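Local coordinates for protein mandelate racemase/muconate lactonizing enzyme (PDB 4J3Z) that belongs to the enolase superfamily and is probably an isomerase, related to mandelate racemase and muconate lactonizing enzyme, of undetermined substrate, at residues D[64-67]-D[73-76]; D[77-80]-D[86-89]. All coordinates share one frame; numbering follows the deposited sequence.

In the fold
Helix 71-80 serves both contacts, its middle in contact 1 (64-67 with 73-76) and its last turn in contact 2 (77-80 with 86-89), and the two centres lie about 14 Å apart. Contact 1 faces the loop that precedes the helix, is partly buried and consists of van der Waals touching alone. Contact 2 faces the loop that follows, is buried, and sets an imidazole face against backbone, with a water held weakly by H79 and bonded to R86 O as the polar link; within 86-89 itself an arginine grips a carbonyl. It also lies at a subunit interface, where R86 and D88 find partners on another copy. A salt bridge from E66 to R77 joins the two contacts.

Contact 1: residues D[64-67]-D[73-76]; sequences RGED and LMSR
The helical part of the N-terminal domain supplies this contact, in which the loop leading out of helix 48-62 meets the middle of helix 71-80 through E66 and M74. The aliphatic part of E66 does the touching. Its CB and CG both rest against the sulfur of M74, with E66 CG to M74 SD at 4.1 Å, and the two chains run alongside one another, pointing opposite ways. E66 CG stands anti to the backbone N (chi1 -160°), and the bend at the next torsion (chi2 62°) turns the carboxylate off this line, leaving methylenes to meet the thioether. E66 OE1 forms a salt bridge with R77 of the same helix; E66 OE2, weakly hydrogen-bonded to N70, lies 4.4 Å from L73 CD2. M74 is extended as far as its sulfur, then bends at chi3 (-70°), which carries its methyl toward the loop backbone: M74 CE lies 4.2 Å from D67 O. No hydrogen bond crosses between the segments, and the contact buries a modest 139 Å². Beyond it, M74 also packs on F95 and C102 of helix 89-109, and L73 meets M122 of a second subunit. The loop and helix so joined lie in the N-terminal capping domain that precedes the barrel in the enolase superfamily.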
loop_
_atom_site.group_PDB
_atom_site.type_symbol
_atom_site.label_atom_id
_atom_site.label_comp_id
_atom_site.label_asym_id
_atom_site.label_seq_id
_atom_site.Cartn_x
_atom_site.Cartn_y
_atom_site.Cartn_z
ATOM N N ARG D 64 44.040 -14.859 3.039
ATOM C CA ARG D 64 45.495 -14.938 3.121
ATOM C C ARG D 64 46.154 -13.890 2.212
ATOM O O ARG D 64 45.682 -13.641 1.100
ATOM C CB ARG D 64 45.958 -16.341 2.738
ATOM C CG ARG D 64 47.379 -16.628 3.154
ATOM C CD ARG D 64 47.754 -18.083 2.969
ATOM N NE ARG D 64 49.166 -18.226 3.290
ATOM C CZ ARG D 64 50.142 -18.432 2.411
ATOM N NH1 ARG D 64 49.879 -18.567 1.123
ATOM N NH2 ARG D 64 51.391 -18.539 2.844
ATOM N N GLY D 65 47.242 -13.288 2.686
ATOM C CA GLY D 65 47.977 -12.278 1.924
ATOM C C GLY D 65 47.306 -10.913 1.873
ATOM O O GLY D 65 47.554 -10.125 0.952
ATOM N N GLU D 66 46.469 -10.616 2.867
ATOM C CA GLU D 66 45.698 -9.376 2.850
ATOM C C GLU D 66 45.832 -8.550 4.120
ATOM O O GLU D 66 45.784 -9.077 5.236
ATOM C CB GLU D 66 44.218 -9.666 2.552
ATOM C CG GLU D 66 43.426 -8.468 2.048
ATOM C CD GLU D 66 43.933 -7.922 0.719
ATOM O OE1 GLU D 66 43.932 -8.659 -0.293
ATOM O OE2 GLU D 66 44.329 -6.740 0.684
ATOM N N ASP D 67 46.021 -7.248 3.927
ATOM C CA ASP D 67 45.965 -6.264 4.997
ATOM C C ASP D 67 44.617 -6.420 5.709
ATOM O O ASP D 67 43.558 -6.200 5.106
ATOM C CB ASP D 67 46.128 -4.861 4.403
ATOM C CG ASP D 67 46.095 -3.757 5.441
ATOM O OD1 ASP D 67 45.749 -4.007 6.616
ATOM O OD2 ASP D 67 46.411 -2.611 5.069
ATOM N N LEU D 73 36.611 -5.184 1.687
ATOM C CA LEU D 73 37.140 -6.001 0.587
ATOM C C LEU D 73 36.938 -7.507 0.772
ATOM O O LEU D 73 36.382 -8.168 -0.096
ATOM C CB LEU D 73 38.620 -5.671 0.294
ATOM C CG LEU D 73 39.132 -6.158 -1.075
ATOM C CD1 LEU D 73 38.171 -5.797 -2.202
ATOM C CD2 LEU D 73 40.542 -5.657 -1.369
ATOM N N MET D 74 37.389 -8.045 1.898
ATOM C CA MET D 74 37.261 -9.480 2.151
ATOM C C MET D 74 35.805 -9.917 2.324
ATOM O O MET D 74 35.397 -10.953 1.793
ATOM C CB MET D 74 38.120 -9.891 3.332
ATOM C CG MET D 74 39.606 -9.766 3.050
ATOM S SD MET D 74 40.618 -10.230 4.464
ATOM C CE MET D 74 40.309 -8.885 5.617
ATOM N N SER D 75 35.017 -9.110 3.035
ATOM C CA SER D 75 33.582 -9.380 3.203
ATOM C C SER D 75 32.857 -9.509 1.861
ATOM O O SER D 75 32.130 -10.480 1.644
ATOM C CB SER D 75 32.919 -8.318 4.083
ATOM O OG SER D 75 31.507 -8.444 4.042
ATOM N N ARG D 76 33.071 -8.542 0.965
ATOM C CA ARG D 76 32.539 -8.621 -0.403
ATOM C C ARG D 76 32.985 -9.900 -1.125
ATOM O O ARG D 76 32.150 -10.643 -1.631
ATOM C CB ARG D 76 32.924 -7.386 -1.225
ATOM C CG ARG D 76 32.190 -6.084 -0.901
ATOM C CD ARG D 76 30.667 -6.181 -0.854
ATOM N NE ARG D 76 30.110 -6.920 -1.981
ATOM C CZ ARG D 76 28.814 -7.019 -2.283
ATOM N NH1 ARG D 76 27.880 -6.417 -1.551
ATOM N NH2 ARG D 76 28.449 -7.731 -3.346
#

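Contact 2: residues D[77-80]-D[86-89]; sequences RAHS and RPDP
The two backbones come nearest at H79 and R86, whose CA atoms are 6.6 Å apart where the last turn of helix 71-80 faces the irregular 86-89 segment. The imidazole of H79 bridges that separation. The first torsion of H79 is fully extended (chi1 -180°), carrying the ring out from the helix, and the ring sets one face against the backbone N of R86, H79 NE2 lying 3.7 Å from R86 N. The neighbouring corner of the ring, H79 CE1, comes 3.8 Å from P87 N and touches the proline ring at CD. A water completes the junction: it receives a weak hydrogen bond of 3.0 Å from H79 ND1 and donates to R86 O, linking helix and loop through a single molecule. This junction lies at the turn between helices 71-80 and 89-109 in the N-terminal capping domain of the enolase fold, and D88 occupies the N-cap position of the second helix. Replacing H79 with an alanine would probably open a gap beside the R86 backbone and leave the bridging water without its tie to the helix. The side chain of R86 leaves the backbone away from the helix and folds back on its own segment, gripping P87 O side-on with two nitrogens. R86 NH2 donates in the carbonyl plane at 2.8 Å from P87 O, whereas R86 NE approaches from above that plane, at 3.2 Å from P87 O. This double hold leaves the guanidinium little freedom to turn, and R86 NH1 forms a salt bridge with E268 of a third subunit. On that same subunit, T90 is hydrogen-bonded to D88 OD2, while D241 makes a weak hydrogen bond with H79 NE2.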
loop_
_atom_site.group_PDB
_atom_site.type_symbol
_atom_site.label_atom_id
_atom_site.label_comp_id
_atom_site.label_asym_id
_atom_site.label_seq_id
_atom_site.Cartn_x
_atom_site.Cartn_y
_atom_site.Cartn_z
ATOM N N ARG D 77 34.297 -10.148 -1.170
ATOM C CA ARG D 77 34.850 -11.399 -1.711
ATOM C C ARG D 77 34.139 -12.630 -1.120
ATOM O O ARG D 77 33.715 -13.526 -1.857
ATOM C CB ARG D 77 36.349 -11.503 -1.410
ATOM C CG ARG D 77 37.305 -10.796 -2.374
ATOM C CD ARG D 77 38.737 -11.301 -2.161
ATOM N NE ARG D 77 39.754 -10.303 -2.513
ATOM C CZ ARG D 77 41.011 -10.283 -2.067
ATOM N NH1 ARG D 77 41.463 -11.211 -1.234
ATOM N NH2 ARG D 77 41.829 -9.311 -2.455
ATOM N N ALA D 78 33.987 -12.656 0.209
ATOM C CA ALA D 78 33.445 -13.829 0.883
ATOM C C ALA D 78 31.941 -13.981 0.681
ATOM O O ALA D 78 31.424 -15.101 0.713
ATOM C CB ALA D 78 33.804 -13.818 2.358
ATOM N N HIS D 79 31.256 -12.853 0.477
ATOM C CA HIS D 79 29.826 -12.810 0.136
ATOM C C HIS D 79 29.625 -13.260 -1.303
ATOM O O HIS D 79 28.716 -14.030 -1.602
ATOM C CB HIS D 79 29.304 -11.381 0.328
ATOM C CG HIS D 79 27.843 -11.196 0.022
ATOM N ND1 HIS D 79 26.842 -11.632 0.862
ATOM C CD2 HIS D 79 27.223 -10.568 -1.007
ATOM C CE1 HIS D 79 25.669 -11.304 0.353
ATOM N NE2 HIS D 79 25.872 -10.653 -0.780
ATOM N N SER D 80 30.494 -12.784 -2.189
ATOM C CA SER D 80 30.398 -13.054 -3.623
ATOM C C SER D 80 31.059 -14.369 -4.068
ATOM O O SER D 80 30.954 -14.750 -5.231
ATOM C CB SER D 80 31.006 -11.892 -4.401
ATOM O OG SER D 80 30.492 -10.642 -3.961
ATOM N N ARG D 86 24.769 -13.711 -2.515
ATOM C CA ARG D 86 23.575 -13.762 -1.674
ATOM C C ARG D 86 23.845 -14.507 -0.358
ATOM O O ARG D 86 24.709 -15.388 -0.313
ATOM C CB ARG D 86 22.335 -14.324 -2.406
ATOM C CG ARG D 86 22.528 -15.462 -3.407
ATOM C CD ARG D 86 22.886 -16.816 -2.795
ATOM N NE ARG D 86 22.305 -17.109 -1.489
ATOM C CZ ARG D 86 21.067 -17.548 -1.266
ATOM N NH1 ARG D 86 20.206 -17.724 -2.262
ATOM N NH2 ARG D 86 20.681 -17.788 -0.017
ATOM N N PRO D 87 23.103 -14.149 0.718
ATOM C CA PRO D 87 23.386 -14.635 2.073
ATOM C C PRO D 87 23.572 -16.143 2.169
ATOM O O PRO D 87 22.735 -16.907 1.665
ATOM C CB PRO D 87 22.152 -14.201 2.861
ATOM C CG PRO D 87 21.705 -12.964 2.173
ATOM C CD PRO D 87 21.984 -13.185 0.710
ATOM N N ASP D 88 24.662 -16.549 2.820
ATOM C CA ASP D 88 24.989 -17.955 3.012
ATOM C C ASP D 88 25.542 -18.181 4.407
ATOM O O ASP D 88 26.733 -17.980 4.626
ATOM C CB ASP D 88 26.025 -18.423 1.979
ATOM C CG ASP D 88 26.224 -19.941 1.990
ATOM O OD1 ASP D 88 26.090 -20.570 3.062
ATOM O OD2 ASP D 88 26.509 -20.510 0.922
ATOM N N PRO D 89 24.692 -18.643 5.342
ATOM C CA PRO D 89 25.114 -18.756 6.734
ATOM C C PRO D 89 26.340 -19.650 6.925
ATOM O O PRO D 89 27.127 -19.412 7.843
ATOM C CB PRO D 89 23.886 -19.356 7.436
ATOM C CG PRO D 89 23.082 -19.989 6.357
ATOM C CD PRO D 89 23.327 -19.160 5.135
HETATM O O HOH W 1 26.798 -14.400 1.915
#